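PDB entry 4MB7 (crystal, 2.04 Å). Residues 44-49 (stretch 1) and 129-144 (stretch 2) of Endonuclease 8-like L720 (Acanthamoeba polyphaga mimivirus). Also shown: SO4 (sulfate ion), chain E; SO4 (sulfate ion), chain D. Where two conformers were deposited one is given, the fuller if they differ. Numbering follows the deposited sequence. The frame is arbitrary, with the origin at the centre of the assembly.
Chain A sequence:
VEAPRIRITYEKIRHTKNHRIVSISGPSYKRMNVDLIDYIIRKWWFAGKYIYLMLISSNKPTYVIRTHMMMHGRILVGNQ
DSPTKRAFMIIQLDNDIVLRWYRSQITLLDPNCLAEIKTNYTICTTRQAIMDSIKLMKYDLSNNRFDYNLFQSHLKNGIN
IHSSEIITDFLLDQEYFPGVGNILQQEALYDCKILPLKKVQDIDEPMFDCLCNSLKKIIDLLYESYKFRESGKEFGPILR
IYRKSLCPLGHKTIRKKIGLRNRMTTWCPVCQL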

# COMPACT_ATOMS: atom_id res chain seq x y z
N TRP A 44 -8.80 11.72 6.00
CA TRP A 44 -7.77 10.77 5.58
C TRP A 44 -8.45 9.59 4.91
O TRP A 44 -9.55 9.19 5.31
CB TRP A 44 -6.99 10.23 6.78
CG TRP A 44 -6.13 11.21 7.51
CD1 TRP A 44 -6.49 11.99 8.57
CD2 TRP A 44 -4.74 11.48 7.27
NE1 TRP A 44 -5.42 12.74 9.00
CE2 TRP A 44 -4.33 12.44 8.22
CE3 TRP A 44 -3.80 11.00 6.35
CZ2 TRP A 44 -3.03 12.94 8.27
CZ3 TRP A 44 -2.51 11.50 6.40
CH2 TRP A 44 -2.14 12.46 7.35
N TRP A 45 -7.80 9.01 3.90
CA TRP A 45 -8.19 7.70 3.40
C TRP A 45 -7.00 7.04 2.72
O TRP A 45 -5.97 7.68 2.49
CB TRP A 45 -9.42 7.77 2.47
CG TRP A 45 -9.18 8.35 1.10
CD1 TRP A 45 -9.05 7.66 -0.07
CD2 TRP A 45 -9.07 9.74 0.76
NE1 TRP A 45 -8.86 8.54 -1.12
CE2 TRP A 45 -8.87 9.82 -0.63
CE3 TRP A 45 -9.12 10.93 1.51
CZ2 TRP A 45 -8.72 11.04 -1.29
CZ3 TRP A 45 -8.97 12.13 0.85
CH2 TRP A 45 -8.77 12.18 -0.54
N PHE A 46 -7.12 5.75 2.43
CA PHE A 46 -6.04 5.02 1.78
C PHE A 46 -6.57 4.03 0.76
O PHE A 46 -7.70 3.54 0.88
CB PHE A 46 -5.16 4.31 2.82
CG PHE A 46 -5.79 3.07 3.40
CD1 PHE A 46 -6.64 3.15 4.49
CD2 PHE A 46 -5.52 1.82 2.86
CE1 PHE A 46 -7.22 2.01 5.03
CE2 PHE A 46 -6.10 0.68 3.39
CZ PHE A 46 -6.95 0.78 4.47
N ALA A 47 -5.76 3.75 -0.25
CA ALA A 47 -6.10 2.77 -1.27
C ALA A 47 -4.82 2.16 -1.79
O ALA A 47 -4.00 2.84 -2.40
CB ALA A 47 -6.87 3.44 -2.40
N GLY A 48 -4.63 0.87 -1.52
CA GLY A 48 -3.39 0.21 -1.89
C GLY A 48 -2.21 0.79 -1.14
O GLY A 48 -2.23 0.88 0.09
N LYS A 49 -1.19 1.21 -1.88
CA LYS A 49 0.02 1.74 -1.27
C LYS A 49 0.01 3.27 -1.14
O LYS A 49 1.03 3.88 -0.85
CB LYS A 49 1.25 1.27 -2.04
CG LYS A 49 1.40 -0.25 -2.08
CD LYS A 49 2.61 -0.68 -2.89
CE LYS A 49 2.70 -2.20 -2.98
NZ LYS A 49 3.76 -2.64 -3.92
S SO4 E . 4.24 0.63 -6.30
O1 SO4 E . 3.24 1.51 -5.69
O2 SO4 E . 5.55 0.91 -5.71
O3 SO4 E . 3.88 -0.76 -6.06
O4 SO4 E . 4.30 0.88 -7.74
S SO4 D . 6.94 -3.88 -2.37
O1 SO4 D . 5.81 -3.13 -1.84
O2 SO4 D . 8.06 -2.97 -2.61
O3 SO4 D . 7.34 -4.89 -1.40
O4 SO4 D . 6.56 -4.52 -3.62
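Stretch 2 (129-144) AIMDSIKLMKYDLSNN

Stretch 2 packs a helix and the turn that follows it across the end of a strand, in a small, mixed contact of apolar side chains pinned by two direct hydrogen bonds. The two segments bury 433 Å² between them, both sides summed.

Residues 44-47 of stretch 1 are extended and form the end of a strand. Gly48 and Lys49 leave it as loop. Stretch 2 is already helical at Ala129 and later makes a type I beta turn from Asp140 to Asn143. The helix runs steeply across the strand, not along it: the N-to-C directions make an angle of 74°, and the axes approach to 7.6 Å. The backbones come close at Ala47 and Met137, whose CA atoms are 4.8 Å apart. The CA atoms of Gly48 and Asp140 lie 5.7 Å apart.

Trp45 points toward the helix. Its indole nitrogen donates a hydrogen bond to Ser133, with NE1 of Trp45 3.2 Å from OG of Ser133. That hydroxyl in turn donates to the backbone within the helix, with Ser133 OG 2.5 Å from Ile130 O. Ile130 also meets the indole at its edge, Ile130 CG2 lying 4.4 Å from Trp45 CZ2. Met137 approaches the ring obliquely, its SD 3.9 Å from Trp45 CD1.

Ala47 lies against stretch 2 with its CA-to-CB bond pointing sideways. Its CB lies 3.5 Å from Ser133 O, 3.9 Å from Met137 CG and 4.2 Å from Leu136 CB.

Phe46 starts away from stretch 2, but the end of its ring comes back to the turn. Asn143 lies over one face, with its ND2 3.2 Å from Phe46 CZ. The same ND2 is 3.0 Å from Phe46 O, but the angle is too poor for a hydrogen bond. Ser142 OG sits at the ring edge, 3.9 Å from Phe46 CE2.

Asp140 ties the turn to the loop just past the strand. Its OD2 accepts a hydrogen bond from the backbone of Gly48, with Gly48 N 2.8 Å from Asp140 OD2. Water 1 reinforces the link, donating to Gly48 O at 2.7 Å and to Asp140 OD2 at 2.8 Å. The other carboxylate oxygen serves the turn itself: Asp140 OD1 is 2.9 Å from both Ser142 N and Ser142 OG, and accepts from each.

Lys49 points away from stretch 2. Its NZ donates instead to two sulfate ions, 2.9 Å from O3 of the chain E ion and 3.0 Å from O1 of the chain D ion.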

# COMPACT_ATOMS: atom_id res chain seq x y z
N ALA A 129 -7.06 10.86 -10.90
CA ALA A 129 -6.29 10.10 -9.93
C ALA A 129 -6.97 10.07 -8.56
O ALA A 129 -7.01 9.03 -7.89
CB ALA A 129 -4.88 10.66 -9.81
N ILE A 130 -7.51 11.21 -8.15
CA ILE A 130 -8.23 11.31 -6.88
C ILE A 130 -9.54 10.53 -6.93
O ILE A 130 -9.90 9.84 -5.97
CB ILE A 130 -8.48 12.78 -6.49
CG1 ILE A 130 -7.15 13.50 -6.28
CG2 ILE A 130 -9.33 12.87 -5.23
CD1 ILE A 130 -7.28 14.97 -5.92
N MET A 131 -10.25 10.62 -8.05
CA MET A 131 -11.51 9.90 -8.22
C MET A 131 -11.28 8.39 -8.25
O MET A 131 -12.05 7.62 -7.68
CB MET A 131 -12.21 10.34 -9.50
CG MET A 131 -13.60 9.75 -9.69
SD MET A 131 -14.78 10.31 -8.45
CE MET A 131 -15.06 8.81 -7.53
N ASP A 132 -10.20 7.96 -8.91
CA ASP A 132 -9.87 6.54 -8.98
C ASP A 132 -9.56 5.95 -7.61
O ASP A 132 -9.87 4.78 -7.36
CB ASP A 132 -8.67 6.32 -9.89
CG ASP A 132 -9.01 6.43 -11.36
OD1 ASP A 132 -10.21 6.51 -11.69
OD2 ASP A 132 -8.08 6.41 -12.19
N SER A 133 -8.96 6.74 -6.74
CA SER A 133 -8.58 6.27 -5.41
C SER A 133 -9.80 5.80 -4.63
O SER A 133 -9.74 4.84 -3.86
CB SER A 133 -7.84 7.36 -4.63
OG SER A 133 -8.70 8.42 -4.27
N ILE A 134 -10.92 6.49 -4.84
CA ILE A 134 -12.18 6.14 -4.19
C ILE A 134 -12.67 4.77 -4.67
O ILE A 134 -13.15 3.96 -3.88
CB ILE A 134 -13.26 7.21 -4.46
CG1 ILE A 134 -12.83 8.55 -3.87
CG2 ILE A 134 -14.60 6.78 -3.88
CD1 ILE A 134 -13.82 9.67 -4.10
N LYS A 135 -12.54 4.52 -5.97
CA LYS A 135 -12.95 3.25 -6.55
C LYS A 135 -12.00 2.12 -6.16
O LYS A 135 -12.43 0.99 -5.93
CB LYS A 135 -13.04 3.37 -8.07
CG LYS A 135 -13.38 2.07 -8.78
N LEU A 136 -10.71 2.43 -6.09
CA LEU A 136 -9.69 1.43 -5.81
C LEU A 136 -9.74 0.88 -4.38
O LEU A 136 -9.18 -0.18 -4.11
CB LEU A 136 -8.30 1.99 -6.12
CG LEU A 136 -7.94 2.08 -7.60
CD1 LEU A 136 -6.67 2.89 -7.82
CD2 LEU A 136 -7.78 0.68 -8.18
N MET A 137 -10.40 1.61 -3.48
CA MET A 137 -10.55 1.16 -2.10
C MET A 137 -11.33 -0.15 -2.04
O MET A 137 -11.12 -0.97 -1.14
CB MET A 137 -11.27 2.21 -1.26
CG MET A 137 -10.48 3.48 -1.00
SD MET A 137 -11.36 4.58 0.12
CE MET A 137 -11.49 3.55 1.57
N LYS A 138 -12.23 -0.34 -2.99
CA LYS A 138 -13.07 -1.53 -3.04
C LYS A 138 -12.28 -2.77 -3.46
O LYS A 138 -12.74 -3.89 -3.26
CB LYS A 138 -14.24 -1.31 -4.00
CG LYS A 138 -15.15 -0.15 -3.63
CD LYS A 138 -16.31 -0.04 -4.60
CE LYS A 138 -17.26 1.09 -4.22
NZ LYS A 138 -18.41 1.19 -5.16
N TYR A 139 -11.10 -2.56 -4.03
CA TYR A 139 -10.27 -3.66 -4.51
C TYR A 139 -9.11 -3.96 -3.56
O TYR A 139 -8.36 -4.91 -3.76
CB TYR A 139 -9.73 -3.36 -5.91
CG TYR A 139 -10.80 -3.04 -6.93
CD1 TYR A 139 -12.04 -3.67 -6.89
CD2 TYR A 139 -10.57 -2.11 -7.94
CE1 TYR A 139 -13.02 -3.39 -7.82
CE2 TYR A 139 -11.55 -1.82 -8.87
CZ TYR A 139 -12.77 -2.46 -8.81
OH TYR A 139 -13.74 -2.17 -9.74
N ASP A 140 -8.97 -3.12 -2.53
CA ASP A 140 -7.92 -3.27 -1.54
C ASP A 140 -8.33 -4.34 -0.53
O ASP A 140 -9.28 -4.16 0.23
CB ASP A 140 -7.68 -1.93 -0.83
CG ASP A 140 -6.47 -1.94 0.10
OD1 ASP A 140 -6.13 -3.00 0.67
OD2 ASP A 140 -5.86 -0.87 0.27
N LEU A 141 -7.59 -5.45 -0.52
CA LEU A 141 -7.90 -6.59 0.34
C LEU A 141 -7.86 -6.27 1.83
O LEU A 141 -8.48 -6.97 2.63
CB LEU A 141 -6.96 -7.75 0.03
CG LEU A 141 -7.14 -8.41 -1.34
CD1 LEU A 141 -5.96 -9.31 -1.66
CD2 LEU A 141 -8.43 -9.20 -1.38
N SER A 142 -7.14 -5.22 2.21
CA SER A 142 -7.03 -4.85 3.62
C SER A 142 -7.98 -3.73 4.01
O SER A 142 -8.09 -3.39 5.19
CB SER A 142 -5.59 -4.45 3.96
OG SER A 142 -5.29 -3.17 3.42
N ASN A 143 -8.66 -3.14 3.03
CA ASN A 143 -9.52 -1.99 3.28
C ASN A 143 -10.91 -2.40 3.73
O ASN A 143 -11.48 -3.36 3.21
CB ASN A 143 -9.61 -1.13 2.02
CG ASN A 143 -10.09 0.28 2.31
OD1 ASN A 143 -11.26 0.50 2.63
ND2 ASN A 143 -9.19 1.25 2.17
N ASN A 144 -11.47 -1.67 4.69
CA ASN A 144 -12.81 -1.95 5.18
C ASN A 144 -13.90 -1.72 4.13
O ASN A 144 -15.04 -2.15 4.31
CB ASN A 144 -13.11 -1.14 6.44
CG ASN A 144 -12.46 -1.72 7.68
OD1 ASN A 144 -12.42 -2.94 7.86
ND2 ASN A 144 -11.94 -0.85 8.54
O HOH W 1 -3.33 -1.23 1.31